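Local coordinates for caltubin, EF-hand (Lymnaea stagnalis, PDB 6VAN), which probably binds calcium through its EF-hand motifs, whose loops hold strontium ions in this crystal, at residues 6-9 with 10-13; 31-34 with 35-38; 107-110 with 111-115; 131-135 with 136-140. All coordinates share one frame; numbering follows the deposited sequence.

In the fold
The four contacts are local, each between neighbouring turns of chain, yet their chemistry follows their place in the fold. Contact 1, within helix 5-15, and contact 2, where helix 26-34 gives way to a linker, are both partly buried and both turn aromatic rings inward. Contacts 3 and 4 share a serine-glutamate capping box: in contact 3, at the surface, it opens helix 111-122, with no metal bound, whereas in contact 4, partly buried, the glutamate of the box also binds a strontium ion. Contacts 2 and 3 touch, Arg35 and Phe36 resting on Val107. Contacts 1 and 4 lie on opposite sides of the chain's centre, their own centres about 29 Å apart.

Contact 1. Residues 6-9 with 10-13; sequences TELK and ERFI
Lys9 and Ile13, one turn apart on helix 5-15, show how side chains four residues apart meet on a helix; this is the helix that leads into the loop of the first EF-hand. The lysine leaves the backbone with CG opposite its own N (chi1 175°), and the bend at chi2 brings Lys9 CD over the next turn, 3.8 Å from Ile13 CD1, the two chains crossing at a slant. Further bends carry the ammonium group elsewhere: NZ is hydrogen-bonded to Asn20 OD1 and makes a cation-pi contact with Phe62.

Phe12 takes the other course. Its CB sits 3.5 Å from Leu8 O, but with chi1 at -171° the ring swings off the preceding turn and meets the rings of Phe62 and Tyr66 on helix 62-71. Leu8 and Arg11 run alongside each other in a common direction, a methyl lying over a face of the guanidinium; the closeness of that pair is doubtful, because the leucine has two conformers. On the exposed side, Glu10 rests CB 3.7 Å from Thr6 O.

Regular backbone bonds set the helical spacing that brings these side chains together, from Glu10 N to Thr6 O through to Ile13 N, which reaches Lys9 O at 3.0 Å. That same oxygen of Lys9 is touched by Ile13 CG1 at 3.5 Å.

Contact 2. Residues 31-34 with 35-38; sequences NYIR and RFKP
Arg35 folds back on Tyr32 and grips its carbonyl twice: NH1 reaches Tyr32 O at 2.9 Å and the backbone N of Arg35 reaches it at 3.3 Å, the two donors coming from opposite faces of the carbonyl plane. A bend at chi3 (44°) brings the guanidinium round. Its plane is then within 14° of that of the Tyr32 ring, with Arg35 NH1 lying 3.1 Å from Tyr32 CD1.

Over one face of the tyrosine ring comes Phe36, edge first, in a T-shaped pair, CE1 leading, with the centroids 5.6 Å apart. The phenylalanine's own face receives Ile33 O above its centre and Ile33 CA in a CH-pi contact, 4.2 Å from the ring centroid. Replacing Arg35 by an alanine would probably leave Tyr32 O with the longer bond from the backbone N as its remaining partner here and open a gap beside the Tyr32 ring.

The backbone adds its own bonds: Ile33 O accepts from both Phe36 N and Lys37 N, the latter at 2.8 Å, which keeps the turn closed at residues 33-37. Further out, Phe36 packs on Leu86, Val103 and Ala106, while Lys37 NZ forms a salt bridge with Asp91 and donates to the backbone O of Lys85 and of the strontium ligand Asp88.

Two carbonyls thus each take two donors where the exiting helix of an EF-hand passes into the linker toward helix 42-52.

Contact 3. Residues 107-110 with 111-115; sequences VGMS and PEEAL
Glu113 reaches back from the first turn of helix 111-122 to Ser110, and each step of its side chain meets something there. Glu113 CB lies 3.4 Å from Ser110 OG. CG stands opposite the carbonyl carbon of its own residue (chi1 -68°), which sends Glu113 CG toward the serine, 3.1 Å from Ser110 OG. The chain then runs extended, and Glu113 CD passes Ser110 OG at 3.3 Å. At the tip, Glu113 OE1 accepts the backbone N-H of Ser110 at 3.0 Å; the bond is nearly straight at the hydrogen, although the donor lies well above the carboxylate plane. A water also donates to Glu113 OE1 at 2.7 Å, and its other bond goes to Gly108 O, so the carboxylate is tied to the preceding loop as well.

The serine reciprocates through OG. With chi1 at 76°, its hydroxyl sits between the backbone N and the carbonyl carbon, from where Ser110 OG accepts Glu113 N at 3.1 Å. Ser110 O takes up the next amide, Ala114 N.

Before the serine comes Met109, present as selenomethionine, a label rather than the natural residue. Its CB faces Ala114 CB at 4.3 Å, and both residues also touch Ala104 on helix 97-106.

The stretch is thus a compact junction inside the EF-hand pair, joining helix 97-106, which leaves one EF-hand, to helix 111-122, which enters the next: a Schellman motif with Gly108 at C-prime (Met109 N to Ala104 O, Gly108 N to Glu105 O), then, past Met109, a capping box with Ser110 as N-cap.

Contact 4. Residues 131-135 with 136-140; sequences GKLSL and DEFKT. With SR (strontium ion), chain F; EDO (1,2-ethanediol), chain K.
Glu137 meets Ser134 and the strontium ion with one carboxylate. OE1 binds the metal at 2.6 Å and also accepts Ser134 N at 2.9 Å, on its anti side and close to the carboxylate plane; OE2 binds the metal at 2.7 Å and takes a second backbone donor, Ala127 N. Gripped at both oxygens, the group has little freedom to rotate. Its reach comes from a chain extended beyond CG, which starts opposite the carbonyl carbon (chi1 -72°). Ser134 OG accepts Glu137 N at 3.2 Å. With Ser134 replaced by an alanine, Glu137 N would probably lose its side-chain cap, leaving the metal-binding glutamate less firmly set.

Phe138 N meets Ser134 O at 2.8 Å in the same first turn. The Phe138 ring turns away to meet that of Phe84, and Leu133 CD1 approaches the ring edge, 4.3 Å from Phe138 CD1.

Leu135 contributes through its backbone, Leu135 O accepting Lys139 N, while its side chain leads away to Asn81 and Phe84 on helix 77-87. Lys139 NZ forms a salt bridge with Asp136 OD1 at 2.6 Å.

Lys132 O, 2.5 Å from strontium, Asp126, Asn128, Asp130 and two waters complete the coordination. Leu133 is backbone-bonded to Val95 in the short antiparallel sheet of the paired EF-hand loops. This is the close of a twelve-residue EF-hand loop, its last ligand a bidentate glutamate that also closes a capping box.

Contact 1. Residues 6-9 with 10-13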
loop_
_atom_site.group_PDB
_atom_site.type_symbol
_atom_site.label_atom_id
_atom_site.label_comp_id
_atom_site.label_asym_id
_atom_site.label_seq_id
_atom_site.Cartn_x
_atom_site.Cartn_y
_atom_site.Cartn_z
ATOM N N THR A 6 18.552 2.200 6.752
ATOM C CA THR A 6 18.374 3.608 7.148
ATOM C C THR A 6 17.209 4.196 6.353
ATOM O O THR A 6 16.448 5.000 6.907
ATOM C CB THR A 6 19.690 4.358 7.030
ATOM O OG1 THR A 6 20.554 3.787 8.016
ATOM C CG2 THR A 6 19.536 5.838 7.247
ATOM N N GLU A 7 17.061 3.816 5.087
ATOM C CA GLU A 7 15.922 4.300 4.290
ATOM C C GLU A 7 14.640 3.679 4.800
ATOM O O GLU A 7 13.623 4.368 4.828
ATOM C CB GLU A 7 16.123 3.973 2.823
ATOM C CG GLU A 7 17.001 4.980 2.161
ATOM C CD GLU A 7 17.116 4.753 0.668
ATOM O OE1 GLU A 7 16.485 3.780 0.167
ATOM O OE2 GLU A 7 17.828 5.548 0.021
ATOM N N LEU A 8 14.652 2.398 5.160
ATOM C CA LEU A 8 13.459 1.763 5.779
ATOM C C LEU A 8 13.034 2.606 6.978
ATOM O O LEU A 8 11.845 2.945 7.074
ATOM C CB LEU A 8 13.742 0.333 6.237
ATOM C CG LEU A 8 13.927 -0.704 5.139
ATOM C CD1 LEU A 8 13.904 -2.104 5.732
ATOM C CD2 LEU A 8 12.873 -0.576 4.055
ATOM N N LYS A 9 13.969 2.942 7.854
ATOM C CA LYS A 9 13.630 3.721 9.060
ATOM C C LYS A 9 13.041 5.079 8.666
ATOM O O LYS A 9 12.003 5.447 9.239
ATOM C CB LYS A 9 14.853 3.910 9.950
ATOM C CG LYS A 9 14.606 4.802 11.166
ATOM C CD LYS A 9 13.330 4.475 11.945
ATOM C CE LYS A 9 13.552 3.561 13.127
ATOM N NZ LYS A 9 14.194 4.265 14.272
ATOM N N GLU A 10 13.658 5.805 7.734
ATOM C CA GLU A 10 13.184 7.156 7.312
ATOM C C GLU A 10 11.759 7.027 6.762
ATOM O O GLU A 10 10.945 7.931 7.015
ATOM C CB GLU A 10 14.126 7.775 6.278
ATOM C CG GLU A 10 13.826 9.235 5.961
ATOM C CD GLU A 10 12.731 9.486 4.935
ATOM O OE1 GLU A 10 12.423 8.569 4.144
ATOM O OE2 GLU A 10 12.182 10.608 4.933
ATOM N N ARG A 11 11.478 5.951 6.032
ATOM C CA ARG A 11 10.144 5.657 5.444
ATOM C C ARG A 11 9.131 5.359 6.540
ATOM O O ARG A 11 7.967 5.809 6.413
ATOM C CB ARG A 11 10.192 4.404 4.577
ATOM C CG ARG A 11 10.682 4.619 3.161
ATOM C CD ARG A 11 10.075 3.503 2.347
ATOM N NE ARG A 11 10.972 2.416 2.008
ATOM C CZ ARG A 11 10.583 1.153 1.835
ATOM N NH1 ARG A 11 11.465 0.225 1.502
ATOM N NH2 ARG A 11 9.313 0.817 1.999
ATOM N N PHE A 12 9.523 4.553 7.522
ATOM C CA PHE A 12 8.667 4.138 8.657
ATOM C C PHE A 12 8.255 5.396 9.420
ATOM O O PHE A 12 7.051 5.541 9.697
ATOM C CB PHE A 12 9.371 3.116 9.552
ATOM C CG PHE A 12 8.480 2.482 10.595
ATOM C CD1 PHE A 12 7.591 1.476 10.255
ATOM C CD2 PHE A 12 8.529 2.893 11.919
ATOM C CE1 PHE A 12 6.778 0.888 11.213
ATOM C CE2 PHE A 12 7.708 2.311 12.872
ATOM C CZ PHE A 12 6.841 1.304 12.524
ATOM N N ILE A 13 9.205 6.273 9.719
ATOM C CA ILE A 13 8.947 7.582 10.401
ATOM C C ILE A 13 7.951 8.388 9.564
ATOM O O ILE A 13 6.880 8.748 10.102
ATOM C CB ILE A 13 10.253 8.356 10.630
ATOM C CG1 ILE A 13 11.063 7.731 11.761
ATOM C CG2 ILE A 13 9.968 9.836 10.879
ATOM C CD1 ILE A 13 12.506 8.170 11.794
#

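Contact 2. Residues 31-34 with 35-38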
loop_
_atom_site.group_PDB
_atom_site.type_symbol
_atom_site.label_atom_id
_atom_site.label_comp_id
_atom_site.label_asym_id
_atom_site.label_seq_id
_atom_site.Cartn_x
_atom_site.Cartn_y
_atom_site.Cartn_z
ATOM N N ASN A 31 -4.240 7.267 9.775
ATOM C CA ASN A 31 -3.837 8.555 9.161
ATOM C C ASN A 31 -2.994 8.282 7.909
ATOM O O ASN A 31 -3.147 9.025 6.930
ATOM C CB ASN A 31 -3.175 9.447 10.205
ATOM C CG ASN A 31 -4.204 10.142 11.072
ATOM O OD1 ASN A 31 -5.404 9.864 10.968
ATOM N ND2 ASN A 31 -3.751 11.056 11.919
ATOM N N TYR A 32 -2.198 7.218 7.931
ATOM C CA TYR A 32 -1.423 6.738 6.761
ATOM C C TYR A 32 -2.384 6.352 5.622
ATOM O O TYR A 32 -2.334 6.961 4.535
ATOM C CB TYR A 32 -0.511 5.590 7.186
ATOM C CG TYR A 32 0.069 4.831 6.034
ATOM C CD1 TYR A 32 0.972 5.433 5.187
ATOM C CD2 TYR A 32 -0.300 3.518 5.785
ATOM C CE1 TYR A 32 1.527 4.738 4.127
ATOM C CE2 TYR A 32 0.238 2.810 4.724
ATOM C CZ TYR A 32 1.140 3.435 3.887
ATOM O OH TYR A 32 1.688 2.759 2.837
ATOM N N ILE A 33 -3.268 5.389 5.858
ATOM C CA ILE A 33 -4.173 4.874 4.788
ATOM C C ILE A 33 -5.157 5.975 4.376
ATOM O O ILE A 33 -5.533 6.010 3.191
ATOM C CB ILE A 33 -4.879 3.582 5.218
ATOM C CG1 ILE A 33 -3.860 2.462 5.478
ATOM C CG2 ILE A 33 -5.927 3.172 4.196
ATOM C CD1 ILE A 33 -4.457 1.195 6.011
ATOM N N ARG A 34 -5.551 6.861 5.286
ATOM C CA ARG A 34 -6.562 7.911 4.994
ATOM C C ARG A 34 -6.063 8.863 3.911
ATOM O O ARG A 34 -6.930 9.433 3.226
ATOM C CB ARG A 34 -6.891 8.725 6.244
ATOM C CG ARG A 34 -8.149 8.264 6.949
ATOM C CD ARG A 34 -8.513 9.195 8.106
ATOM N NE ARG A 34 -9.820 8.889 8.674
ATOM C CZ ARG A 34 -10.290 9.378 9.818
ATOM N NH1 ARG A 34 -9.552 10.208 10.540
ATOM N NH2 ARG A 34 -11.496 9.022 10.243
ATOM N N ARG A 35 -4.748 9.042 3.776
ATOM C CA ARG A 35 -4.152 9.886 2.715
ATOM C C ARG A 35 -4.752 9.465 1.364
ATOM O O ARG A 35 -5.100 10.354 0.603
ATOM C CB ARG A 35 -2.627 9.784 2.708
ATOM C CG ARG A 35 -1.949 10.557 3.836
ATOM C CD ARG A 35 -0.537 10.087 4.168
ATOM N NE ARG A 35 0.335 9.832 3.011
ATOM C CZ ARG A 35 0.625 8.625 2.497
ATOM N NH1 ARG A 35 0.117 7.518 3.018
ATOM N NH2 ARG A 35 1.426 8.530 1.448
ATOM N N PHE A 36 -4.917 8.163 1.119
ATOM C CA PHE A 36 -5.285 7.634 -0.227
ATOM C C PHE A 36 -6.585 6.828 -0.223
ATOM O O PHE A 36 -7.100 6.565 -1.314
ATOM C CB PHE A 36 -4.120 6.838 -0.816
ATOM C CG PHE A 36 -3.563 5.716 0.026
ATOM C CD1 PHE A 36 -2.512 5.924 0.908
ATOM C CD2 PHE A 36 -4.022 4.423 -0.128
ATOM C CE1 PHE A 36 -1.950 4.882 1.627
ATOM C CE2 PHE A 36 -3.455 3.383 0.597
ATOM C CZ PHE A 36 -2.449 3.618 1.495
ATOM N N LYS A 37 -7.120 6.444 0.927
ATOM C CA LYS A 37 -8.503 5.919 1.054
ATOM C C LYS A 37 -9.127 6.666 2.227
ATOM O O LYS A 37 -9.173 6.155 3.345
ATOM C CB LYS A 37 -8.533 4.388 1.193
ATOM C CG LYS A 37 -9.893 3.750 0.951
ATOM C CD LYS A 37 -9.929 2.218 0.866
ATOM C CE LYS A 37 -11.280 1.664 0.431
ATOM N NZ LYS A 37 -11.237 0.217 0.133
ATOM N N PRO A 38 -9.565 7.931 2.020
ATOM C CA PRO A 38 -10.005 8.789 3.126
ATOM C C PRO A 38 -11.122 8.181 3.994
ATOM O O PRO A 38 -11.160 8.464 5.182
ATOM C CB PRO A 38 -10.518 10.057 2.424
ATOM C CG PRO A 38 -9.824 10.088 1.082
ATOM C CD PRO A 38 -9.594 8.633 0.721
HETATM O O HOH W 1 -11.533 6.886 7.488
#

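Contact 3. Residues 107-110 with 111-115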
loop_
_atom_site.group_PDB
_atom_site.type_symbol
_atom_site.label_atom_id
_atom_site.label_comp_id
_atom_site.label_asym_id
_atom_site.label_seq_id
_atom_site.Cartn_x
_atom_site.Cartn_y
_atom_site.Cartn_z
ATOM N N VAL A 107 -0.077 10.122 -2.495
ATOM C CA VAL A 107 1.185 9.643 -1.870
ATOM C C VAL A 107 2.377 10.492 -2.326
ATOM O O VAL A 107 3.500 10.146 -1.960
ATOM C CB VAL A 107 1.439 8.151 -2.129
ATOM C CG1 VAL A 107 0.276 7.271 -1.674
ATOM C CG2 VAL A 107 1.767 7.877 -3.577
ATOM N N GLY A 108 2.144 11.569 -3.063
ATOM C CA GLY A 108 3.185 12.588 -3.273
ATOM C C GLY A 108 3.631 12.738 -4.717
ATOM O O GLY A 108 4.571 13.472 -4.964
HETATM N N MSE A 109 2.947 12.129 -5.679
HETATM C CA MSE A 109 3.287 12.356 -7.073
HETATM C C MSE A 109 2.551 13.570 -7.604
HETATM O O MSE A 109 1.452 13.877 -7.156
HETATM C CB MSE A 109 2.929 11.144 -7.927
HETATM C CG MSE A 109 3.981 10.103 -7.879
HETATM SE SE MSE A 109 3.664 8.684 -9.154
HETATM C CE MSE A 109 3.562 7.305 -7.841
ATOM N N SER A 110 3.178 14.241 -8.579
ATOM C CA SER A 110 2.544 15.328 -9.295
ATOM C C SER A 110 1.447 14.773 -10.195
ATOM O O SER A 110 1.427 13.564 -10.471
ATOM C CB SER A 110 3.554 16.072 -10.129
ATOM O OG SER A 110 3.873 15.333 -11.279
ATOM N N PRO A 111 0.527 15.616 -10.723
ATOM C CA PRO A 111 -0.503 15.122 -11.614
ATOM C C PRO A 111 0.068 14.345 -12.797
ATOM O O PRO A 111 -0.459 13.267 -13.099
ATOM C CB PRO A 111 -1.280 16.393 -12.020
ATOM C CG PRO A 111 -1.092 17.294 -10.836
ATOM C CD PRO A 111 0.334 17.040 -10.381
ATOM N N GLU A 112 1.099 14.860 -13.467
ATOM C CA GLU A 112 1.675 14.225 -14.668
ATOM C C GLU A 112 2.423 12.946 -14.278
ATOM O O GLU A 112 2.360 11.977 -15.043
ATOM C CB GLU A 112 2.656 15.146 -15.411
ATOM C CG GLU A 112 2.017 16.243 -16.240
ATOM C CD GLU A 112 3.032 16.975 -17.116
ATOM O OE1 GLU A 112 4.206 16.493 -17.214
ATOM O OE2 GLU A 112 2.680 18.050 -17.673
ATOM N N GLU A 113 3.132 12.930 -13.157
ATOM C CA GLU A 113 3.829 11.726 -12.687
ATOM C C GLU A 113 2.807 10.640 -12.414
ATOM O O GLU A 113 3.049 9.465 -12.827
ATOM C CB GLU A 113 4.654 12.023 -11.439
ATOM C CG GLU A 113 5.856 12.934 -11.687
ATOM C CD GLU A 113 6.464 13.493 -10.436
ATOM O OE1 GLU A 113 5.903 13.321 -9.312
ATOM O OE2 GLU A 113 7.512 14.156 -10.586
ATOM N N ALA A 114 1.706 10.989 -11.769
ATOM C CA ALA A 114 0.625 10.022 -11.461
ATOM C C ALA A 114 0.034 9.496 -12.756
ATOM O O ALA A 114 -0.094 8.252 -12.905
ATOM C CB ALA A 114 -0.408 10.667 -10.606
ATOM N N LEU A 115 -0.331 10.354 -13.694
ATOM C CA LEU A 115 -0.897 9.917 -14.966
ATOM C C LEU A 115 0.088 9.023 -15.708
ATOM O O LEU A 115 -0.336 8.012 -16.249
ATOM C CB LEU A 115 -1.291 11.122 -15.815
ATOM C CG LEU A 115 -2.609 11.771 -15.442
ATOM C CD1 LEU A 115 -2.718 13.158 -16.083
ATOM C CD2 LEU A 115 -3.778 10.888 -15.871
HETATM O O HOH W 2 6.860 13.014 -6.811
#

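Contact 4. Residues 131-135 with 136-140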
loop_
_atom_site.group_PDB
_atom_site.type_symbol
_atom_site.label_atom_id
_atom_site.label_comp_id
_atom_site.label_asym_id
_atom_site.label_seq_id
_atom_site.Cartn_x
_atom_site.Cartn_y
_atom_site.Cartn_z
ATOM N N GLY A 131 -10.261 -0.047 -19.049
ATOM C CA GLY A 131 -9.892 1.150 -18.276
ATOM C C GLY A 131 -9.826 0.869 -16.780
ATOM O O GLY A 131 -9.809 1.802 -15.982
ATOM N N LYS A 132 -9.733 -0.388 -16.395
ATOM C CA LYS A 132 -9.663 -0.741 -14.965
ATOM C C LYS A 132 -9.010 -2.108 -14.836
ATOM O O LYS A 132 -8.989 -2.890 -15.822
ATOM C CB LYS A 132 -11.053 -0.698 -14.342
ATOM C CG LYS A 132 -12.005 -1.757 -14.850
ATOM C CD LYS A 132 -13.455 -1.492 -14.501
ATOM C CE LYS A 132 -14.370 -2.599 -14.977
ATOM N NZ LYS A 132 -15.794 -2.279 -14.695
ATOM N N LEU A 133 -8.478 -2.369 -13.654
ATOM C CA LEU A 133 -7.819 -3.671 -13.372
ATOM C C LEU A 133 -8.656 -4.489 -12.401
ATOM O O LEU A 133 -9.063 -3.985 -11.360
ATOM C CB LEU A 133 -6.438 -3.448 -12.779
ATOM C CG LEU A 133 -5.480 -2.591 -13.604
ATOM C CD1 LEU A 133 -4.151 -2.443 -12.888
ATOM C CD2 LEU A 133 -5.290 -3.104 -15.021
ATOM N N SER A 134 -8.812 -5.760 -12.733
ATOM C CA SER A 134 -9.252 -6.782 -11.770
ATOM C C SER A 134 -8.076 -7.163 -10.888
ATOM O O SER A 134 -6.910 -6.839 -11.234
ATOM C CB SER A 134 -9.735 -7.984 -12.501
ATOM O OG SER A 134 -8.667 -8.554 -13.213
ATOM N N LEU A 135 -8.313 -7.932 -9.828
ATOM C CA LEU A 135 -7.201 -8.441 -9.015
ATOM C C LEU A 135 -6.271 -9.251 -9.908
ATOM O O LEU A 135 -5.038 -9.183 -9.750
ATOM C CB LEU A 135 -7.730 -9.284 -7.858
ATOM C CG LEU A 135 -6.671 -9.953 -6.999
ATOM C CD1 LEU A 135 -5.755 -8.950 -6.299
ATOM C CD2 LEU A 135 -7.336 -10.877 -6.002
ATOM N N ASP A 136 -6.829 -10.051 -10.809
ATOM C CA ASP A 136 -6.000 -10.949 -11.636
ATOM C C ASP A 136 -5.101 -10.169 -12.612
ATOM O O ASP A 136 -4.031 -10.653 -12.950
ATOM C CB ASP A 136 -6.874 -11.978 -12.339
ATOM C CG ASP A 136 -7.147 -13.138 -11.405
ATOM O OD1 ASP A 136 -6.171 -13.821 -11.019
ATOM O OD2 ASP A 136 -8.316 -13.296 -11.033
ATOM N N GLU A 137 -5.547 -9.018 -13.074
ATOM C CA GLU A 137 -4.687 -8.135 -13.883
ATOM C C GLU A 137 -3.665 -7.448 -12.966
ATOM O O GLU A 137 -2.454 -7.435 -13.286
ATOM C CB GLU A 137 -5.547 -7.110 -14.598
ATOM C CG GLU A 137 -6.381 -7.691 -15.733
ATOM C CD GLU A 137 -7.394 -6.727 -16.302
ATOM O OE1 GLU A 137 -7.998 -5.940 -15.537
ATOM O OE2 GLU A 137 -7.592 -6.731 -17.514
ATOM N N PHE A 138 -4.138 -6.865 -11.881
ATOM C CA PHE A 138 -3.283 -6.105 -10.952
ATOM C C PHE A 138 -2.096 -6.947 -10.479
ATOM O O PHE A 138 -0.947 -6.478 -10.416
ATOM C CB PHE A 138 -4.112 -5.659 -9.769
ATOM C CG PHE A 138 -3.357 -4.917 -8.713
ATOM C CD1 PHE A 138 -3.024 -3.592 -8.898
ATOM C CD2 PHE A 138 -3.015 -5.522 -7.530
ATOM C CE1 PHE A 138 -2.330 -2.905 -7.914
ATOM C CE2 PHE A 138 -2.345 -4.827 -6.544
ATOM C CZ PHE A 138 -2.018 -3.513 -6.735
ATOM N N LYS A 139 -2.331 -8.204 -10.141
ATOM C CA LYS A 139 -1.254 -9.020 -9.524
ATOM C C LYS A 139 -0.086 -9.186 -10.484
ATOM O O LYS A 139 1.039 -9.419 -10.001
ATOM C CB LYS A 139 -1.785 -10.398 -9.104
ATOM C CG LYS A 139 -2.147 -11.296 -10.266
ATOM C CD LYS A 139 -2.792 -12.608 -9.873
ATOM C CE LYS A 139 -2.820 -13.533 -11.071
ATOM N NZ LYS A 139 -3.763 -14.654 -10.894
ATOM N N THR A 140 -0.307 -9.067 -11.783
ATOM C CA THR A 140 0.774 -9.272 -12.757
ATOM C C THR A 140 1.785 -8.133 -12.658
ATOM O O THR A 140 2.921 -8.304 -13.147
ATOM C CB THR A 140 0.283 -9.363 -14.203
ATOM O OG1 THR A 140 -0.206 -8.115 -14.671
ATOM C CG2 THR A 140 -0.778 -10.422 -14.396
HETATM SR SR SR F . -9.430 -4.786 -17.317
HETATM C C1 EDO K . 1.981 -13.311 -10.278
HETATM O O1 EDO K . 2.573 -13.906 -11.433
HETATM C C2 EDO K . 2.837 -12.286 -9.677
HETATM O O2 EDO K . 3.044 -11.163 -10.537
HETATM O O HOH W 3 -11.527 -5.358 -16.039
HETATM O O HOH W 4 -10.540 -7.418 -17.092
#